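Local coordinates for Boca/mesd chaperone for ywtd beta-propeller-egf protein 1 (Caenorhabditis elegans, PDB 3OFG) that probably acts as an endoplasmic reticulum chaperone that helps LDL-receptor-type YWTD beta-propeller domains mature, at residues A[36-39]-A[40-44]. Numbering follows the deposited sequence.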
ATOM      1  N   THR A  36       8.124  -1.739  13.050  1.00  5.75           N
ATOM      2  CA  THR A  36       8.149  -0.981  11.803  1.00  6.06           C
ATOM      3  C   THR A  36       8.514   0.461  12.056  1.00  7.68           C
ATOM      4  O   THR A  36       9.228   1.055  11.250  1.00  7.18           O
ATOM      5  CB  THR A  36       6.856  -1.088  10.977  1.00  7.51           C
ATOM      6  OG1 THR A  36       5.730  -0.679  11.754  1.00  7.25           O
ATOM      7  CG2 THR A  36       6.663  -2.516  10.498  1.00  8.76           C
ATOM      8  N   GLN A  37       8.097   1.040  13.167  1.00  5.70           N
ATOM      9  CA  GLN A  37       8.482   2.411  13.427  0.55  7.29           C
ATOM     10  C   GLN A  37       9.954   2.515  13.775  1.00  5.46           C
ATOM     11  O   GLN A  37      10.608   3.461  13.362  1.00  7.00           O
ATOM     12  CB  GLN A  37       7.649   3.048  14.524  0.55  7.63           C
ATOM     13  CG  GLN A  37       7.920   4.526  14.532  0.55  9.44           C
ATOM     14  CD  GLN A  37       6.892   5.365  15.231  0.55 19.23           C
ATOM     15  OE1 GLN A  37       5.692   5.314  14.925  0.55 19.52           O
ATOM     16  NE2 GLN A  37       7.372   6.230  16.115  0.55 10.58           N
ATOM     17  N   ILE A  38      10.488   1.547  14.497  1.00  5.96           N
ATOM     18  CA  ILE A  38      11.918   1.522  14.793  1.00  5.66           C
ATOM     19  C   ILE A  38      12.726   1.404  13.506  1.00  6.28           C
ATOM     20  O   ILE A  38      13.708   2.147  13.293  1.00  6.40           O
ATOM     21  CB  ILE A  38      12.282   0.411  15.807  1.00  6.37           C
ATOM     22  CG1 ILE A  38      11.719   0.768  17.181  1.00  6.91           C
ATOM     23  CG2 ILE A  38      13.786   0.189  15.881  1.00  8.12           C
ATOM     24  CD1 ILE A  38      11.676  -0.414  18.138  1.00 10.09           C
ATOM     25  N   TRP A  39      12.356   0.475  12.634  1.00  6.34           N
ATOM     26  CA  TRP A  39      13.065   0.345  11.353  1.00  6.78           C
ATOM     27  C   TRP A  39      12.958   1.632  10.550  1.00  7.03           C
ATOM     28  O   TRP A  39      13.933   2.045   9.919  1.00  7.05           O
ATOM     29  CB  TRP A  39      12.586  -0.857  10.554  1.00  6.47           C
ATOM     30  CG  TRP A  39      12.761  -2.138  11.291  1.00  5.63           C
ATOM     31  CD1 TRP A  39      13.772  -2.460  12.147  1.00  7.22           C
ATOM     32  CD2 TRP A  39      11.883  -3.271  11.258  1.00  5.93           C
ATOM     33  NE1 TRP A  39      13.574  -3.732  12.649  1.00  7.28           N
ATOM     34  CE2 TRP A  39      12.421  -4.232  12.122  1.00  7.09           C
ATOM     35  CE3 TRP A  39      10.691  -3.550  10.584  1.00  6.72           C
ATOM     36  CZ2 TRP A  39      11.800  -5.467  12.323  1.00  7.36           C
ATOM     37  CZ3 TRP A  39      10.073  -4.769  10.804  1.00  7.03           C
ATOM     38  CH2 TRP A  39      10.627  -5.697  11.677  1.00  6.57           C
ATOM     39  N   GLN A  40      11.798   2.271  10.557  1.00  5.78           N
ATOM     40  CA  GLN A  40      11.639   3.546   9.871  1.00  6.51           C
ATOM     41  C   GLN A  40      12.631   4.561  10.431  1.00  7.05           C
ATOM     42  O   GLN A  40      13.264   5.322   9.671  1.00  6.37           O
ATOM     43  CB  GLN A  40      10.211   4.051  10.026  1.00  6.65           C
ATOM     44  CG  GLN A  40       9.977   5.437   9.442  1.00  7.32           C
ATOM     45  CD  GLN A  40       8.614   5.966   9.790  1.00  8.28           C
ATOM     46  OE1 GLN A  40       8.126   5.770  10.911  1.00 10.60           O
ATOM     47  NE2 GLN A  40       7.995   6.664   8.851  1.00 10.17           N
ATOM     48  N   SER A  41      12.780   4.606  11.746  1.00  5.85           N
ATOM     49  CA  SER A  41      13.741   5.542  12.353  1.00  6.61           C
ATOM     50  C   SER A  41      15.175   5.230  11.950  1.00  5.82           C
ATOM     51  O   SER A  41      15.953   6.135  11.581  1.00  6.56           O
ATOM     52  CB  SER A  41      13.646   5.502  13.875  1.00  6.94           C
ATOM     53  OG  SER A  41      12.403   6.032  14.318  1.00  8.15           O
ATOM     54  N   GLN A  42      15.559   3.964  11.986  1.00  6.05           N
ATOM     55  CA  GLN A  42      16.891   3.558  11.594  1.00  6.39           C
ATOM     56  C   GLN A  42      17.157   3.885  10.124  1.00  6.70           C
ATOM     57  O   GLN A  42      18.238   4.407   9.769  1.00  7.69           O
ATOM     58  CB  GLN A  42      17.103   2.071  11.863  1.00  6.89           C
ATOM     59  CG  GLN A  42      17.094   1.725  13.326  1.00  7.98           C
ATOM     60  CD  GLN A  42      17.278   0.241  13.503  1.00 12.04           C
ATOM     61  OE1 GLN A  42      16.337  -0.526  13.375  1.00 11.79           O
ATOM     62  NE2 GLN A  42      18.523  -0.185  13.656  1.00 16.40           N
ATOM     63  N   LEU A  43      16.181   3.670   9.255  1.00  6.85           N
ATOM     64  CA  LEU A  43      16.317   4.004   7.849  1.00  6.08           C
ATOM     65  C   LEU A  43      16.402   5.513   7.659  1.00  6.32           C
ATOM     66  O   LEU A  43      17.188   5.976   6.829  1.00  6.87           O
ATOM     67  CB  LEU A  43      15.190   3.368   7.030  1.00  7.35           C
ATOM     68  CG  LEU A  43      15.461   1.881   6.772  1.00  6.50           C
ATOM     69  CD1 LEU A  43      14.181   1.165   6.403  1.00 10.03           C
ATOM     70  CD2 LEU A  43      16.484   1.686   5.671  1.00 10.08           C
ATOM     71  N   TYR A  44      15.626   6.286   8.420  1.00  6.15           N
ATOM     72  CA  TYR A  44      15.693   7.734   8.360  1.00  6.92           C
ATOM     73  C   TYR A  44      17.139   8.155   8.671  1.00  7.55           C
ATOM     74  O   TYR A  44      17.710   9.038   7.996  1.00  8.18           O
ATOM     75  CB  TYR A  44      14.727   8.381   9.369  1.00  7.51           C
ATOM     76  CG  TYR A  44      14.833   9.884   9.318  1.00  7.11           C
ATOM     77  CD1 TYR A  44      15.844  10.549  10.022  1.00  9.63           C
ATOM     78  CD2 TYR A  44      13.993  10.633   8.507  1.00 10.30           C
ATOM     79  CE1 TYR A  44      15.980  11.929   9.937  1.00 12.25           C
ATOM     80  CE2 TYR A  44      14.136  12.016   8.424  1.00 12.40           C
ATOM     81  CZ  TYR A  44      15.131  12.620   9.135  1.00 11.59           C
ATOM     82  OH  TYR A  44      15.250  14.014   9.024  1.00 20.00           O
TER
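Q42 sends its amide oxygen back along the helix to the indole of W39, where OE1 lies 3.4 Å from CD1. Because it sits beside CD1 and close to the ring plane, the oxygen meets the polarised C-H rim and not the pi face; the amide and indole planes are turned 32° apart. The same OE1 of Q42 approaches CG2 of I38 at 3.6 Å; the I38 and Q42 side chains run alongside each other, and the oxygen touches both the methyl group and the indole edge. With CG of Q42 anti to its carbonyl carbon (chi1 -66°), this atom comes to 3.4 Å from the I38 carbonyl O, and the extended chain beyond CG carries the amide out to W39.

A second glutamine contact, looser, joins Q37 and Q40: in one of the two conformers of Q37, its CG stands 3.8 Å from OE1 of Q40. The other end of the Q40 amide is committed, since NE2 is hydrogen-bonded to the carbonyl of L50 at the start of strand 50-56.

Backbone bonds carry the rest. Four successive i to i+4 links, each 2.9 Å long, join Q40 N to T36 O, S41 N to Q37 O, Q42 N to I38 O and L43 N to W39 O. The leucine side chain of L43 curls against the last of these acceptors, its CB 3.4 Å from W39 O.

W39 also packs on L77 of helix 70-78 and on F82, while T36 and L43 face strands 50-56 and 59-64. The arrangement is that of a regular amphipathic alpha-helix, the later part of helix 29-45, laid against the four-stranded antiparallel sheet of this structured Mesd-family domain.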